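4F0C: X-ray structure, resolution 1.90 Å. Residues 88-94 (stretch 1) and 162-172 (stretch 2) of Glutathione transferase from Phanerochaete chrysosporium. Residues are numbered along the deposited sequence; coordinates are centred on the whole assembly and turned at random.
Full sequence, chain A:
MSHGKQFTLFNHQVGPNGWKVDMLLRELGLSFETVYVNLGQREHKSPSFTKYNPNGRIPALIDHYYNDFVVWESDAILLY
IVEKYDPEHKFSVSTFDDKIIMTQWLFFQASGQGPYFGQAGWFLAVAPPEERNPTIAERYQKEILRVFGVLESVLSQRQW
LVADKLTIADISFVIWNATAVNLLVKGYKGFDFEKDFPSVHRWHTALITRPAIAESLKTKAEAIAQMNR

Stretch 1 88-94: EHKFSVS
Stretch 2 (162-172) VADKLTIADIS

Stretch 1, residues 88-94, has no regular helix or strand. Glu88 has phi/psi of -92/5. His89 follows in the left-handed region at 53/47, and Lys90 returns to -69/-25. Phe91 lies at -139/28. The chain is then extended through Ser92 (-163/-174) and Val93 (-133/162), and Ser94 ends it at -104/-37.

Stretch 2 begins as loop. Val162 is extended at -133/138. Ala163 (60/19) and Asp164 (54/35) both have positive phi and turn the chain. Lys165 N donates to Val162 O at 3.3 Å across this turn. Lys165 (-145/152), Leu166 (-61/130) and Thr167 (-138/178) are extended. A helix starts at Ile168 (-62/-19) and continues through Ala169 (-60/-47), Asp170 (-67/-45) and Ile171 (-62/-35). Ser172 has -61/-24.

Thr167 is the N-cap. With chi1 at 66° (p), Thr167 OG1 accepts from Ala169 N at 3.1 Å. Asp170 OD2 (chi1 -50°, m) accepts from Thr167 N at 3.0 Å, at an angle of 166°, so both the backbone and the side chain of the N-cap residue are held. Thr167 O accepts from Ile171 N at 3.2 Å and, weakly, from Asp170 N at 3.0 Å. Ser172 N donates to Ile168 O at 2.9 Å. Ser172 OG (chi1 75°, p) donates to Ala169 O at 2.8 Å.

The closest CA pair across the stretches is Phe91 CA and Thr167 CA, 4.0 Å apart. Phe91 O accepts from Ile168 N at 2.9 Å, with an angle of 139° at the hydrogen. This ties the loop to the first turn of the helix, where backbone NH groups lack helical acceptors. Phe91 O also lies 3.3 Å from Thr167 CA, a CA-H...O contact. Lys90 O and Leu166 O are 3.7 Å apart. Water 1 joins these two acceptors by donating to Lys90 O at 2.7 Å and to Leu166 O at 2.8 Å.

The CA-to-CB bond of Lys165 points toward stretch 1, with chi angles 60° (p), -173° (t), -78° (m) and 179° (t). Lys165 NZ donates to His89 O at 2.8 Å and to Ser92 O at 3.0 Å, so the ammonium group bridges two loop carbonyls. Water 2 accepts from Lys165 NZ at 3.0 Å and, weakly, from Ser94 N at 3.3 Å. The CA-to-CB bond of His89 (chi1 -55°, m; chi2 103°) lies sideways to stretch 2.

Phe91 is buried, with chi1 -57° (m) and chi2 -75°. The CA-to-CB bonds of Phe91, Leu166 and Ile168 lie sideways; that of Ile171 points toward stretch 1. Leu166 (166°, t; 70°, p) places CD2 at the ring edge, 3.7 Å from Phe91 CE1. Ile171 (-64°, m; 171°, t) brings CD1 to 4.0 Å from Phe91 CD1. Ile168 (49°, p; 162°, t) has CG2 4.5 Å from Phe91 CB.

The CA-to-CB bond of Val93 (chi1 -69°, m) is also sideways. Val93 CG1 packs 3.9 Å from Ala163 CB, an apolar pair; Thr167 CG2 is 4.0 Å from Val93 CG1. The CA-to-CB bonds of Ser92 (61°, p) and Lys90 (-68°, m; then t throughout) point away from stretch 2. The two stretches bury 392 Å² in total.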

# COMPACT_ATOMS: atom_id res chain seq x y z
N GLU A 88 7.74 12.91 21.51
CA GLU A 88 9.13 12.58 21.80
C GLU A 88 9.75 11.62 20.78
O GLU A 88 10.90 11.18 20.95
CB GLU A 88 9.26 12.01 23.21
CG GLU A 88 8.92 13.08 24.29
CD GLU A 88 9.19 12.63 25.70
OE1 GLU A 88 8.44 11.78 26.24
OE2 GLU A 88 10.14 13.19 26.28
N HIS A 89 8.99 11.30 19.75
CA HIS A 89 9.46 10.41 18.66
C HIS A 89 10.00 9.09 19.22
O HIS A 89 11.09 8.61 18.86
CB HIS A 89 10.52 11.14 17.80
CG HIS A 89 10.04 12.45 17.25
ND1 HIS A 89 10.42 13.67 17.79
CD2 HIS A 89 9.18 12.74 16.25
CE1 HIS A 89 9.85 14.65 17.11
NE2 HIS A 89 9.09 14.12 16.18
N LYS A 90 9.22 8.50 20.14
CA LYS A 90 9.56 7.19 20.68
C LYS A 90 9.40 6.08 19.62
O LYS A 90 10.04 5.04 19.72
CB LYS A 90 8.66 6.88 21.89
CG LYS A 90 8.94 7.78 23.11
CD LYS A 90 7.87 7.57 24.17
CE LYS A 90 8.19 8.28 25.47
NZ LYS A 90 7.15 7.93 26.50
N PHE A 91 8.54 6.32 18.63
CA PHE A 91 8.25 5.30 17.60
C PHE A 91 8.17 5.94 16.23
O PHE A 91 7.45 5.46 15.36
CB PHE A 91 6.92 4.59 17.92
CG PHE A 91 6.94 3.94 19.28
CD1 PHE A 91 7.64 2.77 19.49
CD2 PHE A 91 6.33 4.56 20.36
CE1 PHE A 91 7.71 2.19 20.75
CE2 PHE A 91 6.39 3.97 21.63
CZ PHE A 91 7.09 2.80 21.81
N SER A 92 8.89 7.06 16.06
CA SER A 92 8.79 7.83 14.80
C SER A 92 10.01 8.76 14.73
O SER A 92 10.93 8.66 15.57
CB SER A 92 7.46 8.63 14.76
OG SER A 92 7.41 9.56 15.85
N VAL A 93 10.04 9.63 13.74
CA VAL A 93 11.25 10.41 13.44
C VAL A 93 10.94 11.89 13.25
O VAL A 93 9.79 12.26 12.98
CB VAL A 93 11.99 9.86 12.18
CG1 VAL A 93 12.61 8.49 12.49
CG2 VAL A 93 11.06 9.73 10.97
N SER A 94 11.96 12.74 13.35
CA SER A 94 11.72 14.19 13.29
C SER A 94 12.11 14.86 11.95
O SER A 94 11.40 15.74 11.47
CB SER A 94 12.37 14.90 14.47
OG SER A 94 13.74 14.60 14.49
N VAL A 162 14.62 2.26 9.75
CA VAL A 162 14.93 3.68 9.50
C VAL A 162 15.59 4.31 10.68
O VAL A 162 15.19 4.07 11.82
CB VAL A 162 13.64 4.50 9.21
CG1 VAL A 162 14.01 5.92 8.79
CG2 VAL A 162 12.81 3.78 8.09
N ALA A 163 16.62 5.12 10.41
CA ALA A 163 17.22 5.98 11.43
C ALA A 163 17.80 5.23 12.63
O ALA A 163 18.00 5.84 13.69
CB ALA A 163 16.20 7.04 11.91
N ASP A 164 18.07 3.94 12.46
CA ASP A 164 18.67 3.12 13.51
C ASP A 164 17.88 3.21 14.83
O ASP A 164 18.47 3.17 15.91
CB ASP A 164 20.15 3.50 13.74
CG ASP A 164 21.06 3.00 12.63
OD1 ASP A 164 20.64 2.16 11.80
OD2 ASP A 164 22.23 3.43 12.60
N LYS A 165 16.56 3.33 14.72
CA LYS A 165 15.73 3.30 15.90
C LYS A 165 14.41 2.62 15.56
O LYS A 165 13.94 2.65 14.42
CB LYS A 165 15.48 4.73 16.40
CG LYS A 165 14.77 5.61 15.37
CD LYS A 165 14.66 7.10 15.81
CE LYS A 165 13.53 7.31 16.82
NZ LYS A 165 13.43 8.72 17.26
N LEU A 166 13.80 2.01 16.56
CA LEU A 166 12.50 1.39 16.36
C LEU A 166 11.49 2.46 15.95
O LEU A 166 11.39 3.49 16.61
CB LEU A 166 12.07 0.74 17.68
CG LEU A 166 10.60 0.33 17.76
CD1 LEU A 166 10.37 -0.85 16.84
CD2 LEU A 166 10.25 -0.05 19.22
N THR A 167 10.73 2.22 14.87
CA THR A 167 9.63 3.12 14.49
C THR A 167 8.39 2.33 14.03
O THR A 167 8.41 1.09 13.98
CB THR A 167 10.01 4.05 13.30
OG1 THR A 167 10.22 3.26 12.12
CG2 THR A 167 11.29 4.85 13.62
N ILE A 168 7.32 3.04 13.69
CA ILE A 168 6.15 2.38 13.15
C ILE A 168 6.46 1.65 11.83
O ILE A 168 5.71 0.76 11.45
CB ILE A 168 4.95 3.35 12.97
CG1 ILE A 168 5.40 4.64 12.23
CG2 ILE A 168 4.38 3.69 14.37
CD1 ILE A 168 4.18 5.44 11.64
N ALA A 169 7.56 2.01 11.15
CA ALA A 169 7.92 1.23 9.95
C ALA A 169 8.15 -0.22 10.35
O ALA A 169 7.60 -1.11 9.72
CB ALA A 169 9.13 1.79 9.21
N ASP A 170 8.91 -0.45 11.42
CA ASP A 170 9.15 -1.83 11.87
C ASP A 170 7.88 -2.46 12.39
O ASP A 170 7.55 -3.61 12.06
CB ASP A 170 10.23 -1.87 12.98
CG ASP A 170 11.48 -1.10 12.59
OD1 ASP A 170 12.32 -1.68 11.86
OD2 ASP A 170 11.60 0.09 12.97
N ILE A 171 7.14 -1.69 13.20
CA ILE A 171 5.98 -2.26 13.87
C ILE A 171 4.94 -2.72 12.84
O ILE A 171 4.28 -3.74 13.03
CB ILE A 171 5.35 -1.26 14.86
CG1 ILE A 171 6.34 -0.95 16.00
CG2 ILE A 171 4.02 -1.80 15.45
CD1 ILE A 171 5.86 0.21 16.91
N SER A 172 4.84 -1.97 11.74
CA SER A 172 3.81 -2.23 10.74
C SER A 172 3.92 -3.62 10.11
O SER A 172 2.93 -4.15 9.63
CB SER A 172 3.85 -1.14 9.63
OG SER A 172 4.97 -1.37 8.78
O HOH W 1 12.53 4.48 18.91
O HOH W 2 13.93 10.96 15.38